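Local coordinates for CigR Protein (Salmonella enterica subsp. enterica serovar Typhimurium, PDB 4EW5) that is an inner membrane protein whose exact role the structure alone does not show, represented here by its C-terminal domain, which pairs two-fold symmetrically in the crystal, at the interface of chains A and B. Numbering follows the deposited sequence. Chains: chain A/B, CigR Protein.

The interface of chains A and B. Residues chain A 7-8, 11-12, 14-15; chain B 69, 74, 83, 92-93.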
ATOM      1  N   LYS A   7     -14.485   2.062  -6.330  1.00 35.78           N
ATOM      2  CA  LYS A   7     -14.941   1.494  -5.054  1.00 36.47           C
ATOM      3  C   LYS A   7     -13.719   1.167  -4.227  1.00 31.54           C
ATOM      4  O   LYS A   7     -12.792   0.609  -4.742  1.00 29.61           O
ATOM      5  CB  LYS A   7     -15.758   0.212  -5.259  1.00 40.33           C
ATOM      6  CG  LYS A   7     -17.172   0.498  -5.729  1.00 45.72           C
ATOM      7  CD  LYS A   7     -18.129  -0.699  -5.573  1.00 52.96           C
ATOM      8  CE  LYS A   7     -17.944  -1.769  -6.667  1.00 54.47           C
ATOM      9  NZ  LYS A   7     -19.283  -2.261  -7.164  1.00 57.40           N
ATOM     10  N   PRO A   8     -13.745   1.490  -2.932  1.00 30.85           N
ATOM     11  CA  PRO A   8     -12.572   1.220  -2.068  1.00 29.86           C
ATOM     12  C   PRO A   8     -12.600  -0.223  -1.615  1.00 31.04           C
ATOM     13  O   PRO A   8     -12.602  -0.469  -0.421  1.00 29.70           O
ATOM     14  CB  PRO A   8     -12.761   2.169  -0.888  1.00 29.57           C
ATOM     15  CG  PRO A   8     -14.267   2.386  -0.819  1.00 31.38           C
ATOM     16  CD  PRO A   8     -14.781   2.258  -2.246  1.00 31.77           C
ATOM     17  N   VAL A  11      -8.145  -1.074  -0.931  1.00 24.11           N
ATOM     18  CA  VAL A  11      -7.469   0.220  -0.803  1.00 24.01           C
ATOM     19  C   VAL A  11      -5.941   0.020  -0.637  1.00 23.24           C
ATOM     20  O   VAL A  11      -5.095   0.738  -1.218  1.00 23.31           O
ATOM     21  CB  VAL A  11      -8.047   0.953   0.429  1.00 24.66           C
ATOM     22  CG1 VAL A  11      -7.129   2.129   0.812  1.00 23.77           C
ATOM     23  CG2 VAL A  11      -9.534   1.352   0.219  1.00 24.59           C
ATOM     24  N   GLU A  12      -5.557  -0.957   0.160  1.00 22.32           N
ATOM     25  CA  GLU A  12      -4.129  -1.179   0.366  1.00 23.02           C
ATOM     26  C   GLU A  12      -3.438  -1.638  -0.931  1.00 22.00           C
ATOM     27  O   GLU A  12      -2.289  -1.296  -1.199  1.00 19.64           O
ATOM     28  CB  GLU A  12      -3.908  -2.142   1.526  1.00 23.53           C
ATOM     29  CG  GLU A  12      -4.455  -1.648   2.843  1.00 27.89           C
ATOM     30  CD  GLU A  12      -5.989  -1.957   3.053  1.00 35.55           C
ATOM     31  OE1 GLU A  12      -6.695  -2.666   2.197  1.00 40.64           O
ATOM     32  OE2 GLU A  12      -6.508  -1.480   4.105  1.00 48.13           O
ATOM     33  N   ASP A  14      -4.357  -0.623  -3.917  1.00 23.33           N
ATOM     34  CA  ASP A  14      -4.271   0.604  -4.713  1.00 22.12           C
ATOM     35  C   ASP A  14      -3.025   1.420  -4.254  1.00 21.42           C
ATOM     36  O   ASP A  14      -2.259   1.929  -5.038  1.00 19.74           O
ATOM     37  CB  ASP A  14      -5.486   1.481  -4.598  1.00 23.17           C
ATOM     38  CG  ASP A  14      -6.747   0.835  -5.162  1.00 24.95           C
ATOM     39  OD1 ASP A  14      -6.642  -0.169  -5.873  1.00 25.26           O
ATOM     40  OD2 ASP A  14      -7.829   1.244  -4.754  1.00 25.79           O
ATOM     41  N   ILE A  15      -2.922   1.610  -2.957  1.00 21.00           N
ATOM     42  CA  ILE A  15      -1.765   2.353  -2.416  1.00 21.10           C
ATOM     43  C   ILE A  15      -0.434   1.725  -2.817  1.00 19.93           C
ATOM     44  O   ILE A  15       0.503   2.430  -3.213  1.00 20.80           O
ATOM     45  CB  ILE A  15      -1.884   2.561  -0.902  1.00 21.73           C
ATOM     46  CG1 ILE A  15      -3.087   3.417  -0.614  1.00 22.43           C
ATOM     47  CG2 ILE A  15      -0.610   3.235  -0.343  1.00 20.84           C
ATOM     48  CD1 ILE A  15      -3.537   3.541   0.872  1.00 22.20           C
TER
ATOM     49  N   TYR B  69     -11.656   8.011  -3.634  1.00 24.04           N
ATOM     50  CA  TYR B  69     -12.787   7.119  -3.822  1.00 25.28           C
ATOM     51  C   TYR B  69     -14.078   7.938  -3.654  1.00 26.58           C
ATOM     52  O   TYR B  69     -14.434   8.390  -2.564  1.00 26.92           O
ATOM     53  CB  TYR B  69     -12.788   6.038  -2.751  1.00 26.53           C
ATOM     54  CG  TYR B  69     -11.516   5.219  -2.756  1.00 25.60           C
ATOM     55  CD1 TYR B  69     -11.300   4.267  -3.745  1.00 26.63           C
ATOM     56  CD2 TYR B  69     -10.502   5.475  -1.821  1.00 26.43           C
ATOM     57  CE1 TYR B  69     -10.138   3.521  -3.797  1.00 25.03           C
ATOM     58  CE2 TYR B  69      -9.345   4.725  -1.832  1.00 24.63           C
ATOM     59  CZ  TYR B  69      -9.167   3.757  -2.827  1.00 25.11           C
ATOM     60  OH  TYR B  69      -8.012   3.088  -2.879  1.00 25.27           O
ATOM     61  N   TRP B  74     -10.545  10.532   3.363  1.00 24.07           N
ATOM     62  CA  TRP B  74      -9.569  10.305   4.356  1.00 23.00           C
ATOM     63  C   TRP B  74      -9.665  11.365   5.421  1.00 25.39           C
ATOM     64  O   TRP B  74      -9.829  12.564   5.111  1.00 26.23           O
ATOM     65  CB  TRP B  74      -8.203  10.359   3.704  1.00 22.28           C
ATOM     66  CG  TRP B  74      -7.919   9.264   2.731  1.00 21.57           C
ATOM     67  CD1 TRP B  74      -7.944   9.334   1.342  1.00 22.47           C
ATOM     68  CD2 TRP B  74      -7.498   7.882   3.025  1.00 20.64           C
ATOM     69  NE1 TRP B  74      -7.620   8.110   0.802  1.00 20.63           N
ATOM     70  CE2 TRP B  74      -7.371   7.210   1.746  1.00 20.88           C
ATOM     71  CE3 TRP B  74      -7.316   7.155   4.188  1.00 21.02           C
ATOM     72  CZ2 TRP B  74      -7.019   5.880   1.646  1.00 20.91           C
ATOM     73  CZ3 TRP B  74      -6.922   5.802   4.084  1.00 23.17           C
ATOM     74  CH2 TRP B  74      -6.801   5.176   2.842  1.00 21.54           C
ATOM     75  N   LEU B  83     -10.079   6.120   6.117  1.00 21.43           N
ATOM     76  CA  LEU B  83     -11.029   6.333   5.046  1.00 22.92           C
ATOM     77  C   LEU B  83     -12.403   6.085   5.592  1.00 24.64           C
ATOM     78  O   LEU B  83     -12.671   5.007   6.047  1.00 25.52           O
ATOM     79  CB  LEU B  83     -10.715   5.398   3.883  1.00 22.13           C
ATOM     80  CG  LEU B  83     -11.500   5.680   2.565  1.00 22.11           C
ATOM     81  CD1 LEU B  83     -11.093   7.026   1.961  1.00 20.71           C
ATOM     82  CD2 LEU B  83     -11.366   4.550   1.570  1.00 24.07           C
ATOM     83  N   THR B  92     -14.072   2.661   6.546  1.00 27.58           N
ATOM     84  CA  THR B  92     -13.843   1.780   5.422  1.00 28.28           C
ATOM     85  C   THR B  92     -12.422   1.241   5.328  1.00 28.48           C
ATOM     86  O   THR B  92     -12.261   0.114   4.964  1.00 27.85           O
ATOM     87  CB  THR B  92     -14.245   2.528   4.130  1.00 30.59           C
ATOM     88  OG1 THR B  92     -15.577   3.020   4.340  1.00 34.37           O
ATOM     89  CG2 THR B  92     -14.205   1.617   2.905  1.00 29.80           C
ATOM     90  N   ALA B  93     -11.391   2.021   5.676  1.00 26.15           N
ATOM     91  CA  ALA B  93     -10.040   1.484   5.828  1.00 26.58           C
ATOM     92  C   ALA B  93      -9.359   2.243   6.930  1.00 25.09           C
ATOM     93  O   ALA B  93      -9.624   3.427   7.142  1.00 24.54           O
ATOM     94  CB  ALA B  93      -9.210   1.646   4.566  1.00 27.59           C
TER
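B:Tyr69 and A:Asp14 meet tip to tip in a hydrogen bond across the interface. The phenol OH of B:Tyr69 donates to the carboxylate oxygen OD2 of A:Asp14 at 2.6 Å; OD2 accepts through its anti lone pair, the one turned away from the other oxygen. Carboxylate and ring lie nearly coplanar, 27° apart, with OD2 at the ring's edge. Tyrosine suits this place because its hydroxyl serves the acid while its ring remains available for apolar packing.

One face of that ring receives A:Pro8, whose CB lies over it, 3.9 Å from the centroid, in a CH-pi contact. The compact, rigid pyrrolidine ring offers a C-H surface to several partners: CB also meets B:Leu83 CD2 at 3.7 Å, and CG meets the methyl CG2 of B:Thr92 at 3.8 Å, the two side chains crossing at about a right angle.

A:Val11 divides its branches between two aromatic residues. CG1, anti to the backbone N (chi1 165°), packs 3.7 Å from CH2 at the benzo rim of B:Trp74, while CG2 turns to B:Tyr69 CZ at 3.9 Å and also touches B:Leu83 CD2. A beta-branched residue can thus fill both directions from one short side chain. B:Leu83 links the two groups: its CD2 meets chain A, while its CD1 lies 3.6 Å above the indole plane of B:Trp74, offset toward the rim.

In the fold, A:Pro8 lies just before helix 11-26, whose first turn supplies A:Val11 and A:Asp14. A:Pro8 meets strands 80-85 and 91-95, A:Val11 meets 72-77 and 80-85, and all three residues touch B:Tyr69, in a loop before strand 72-77. Two-fold symmetry repeats the patch with chains exchanged, although this pairing may not form in the membrane-bound protein.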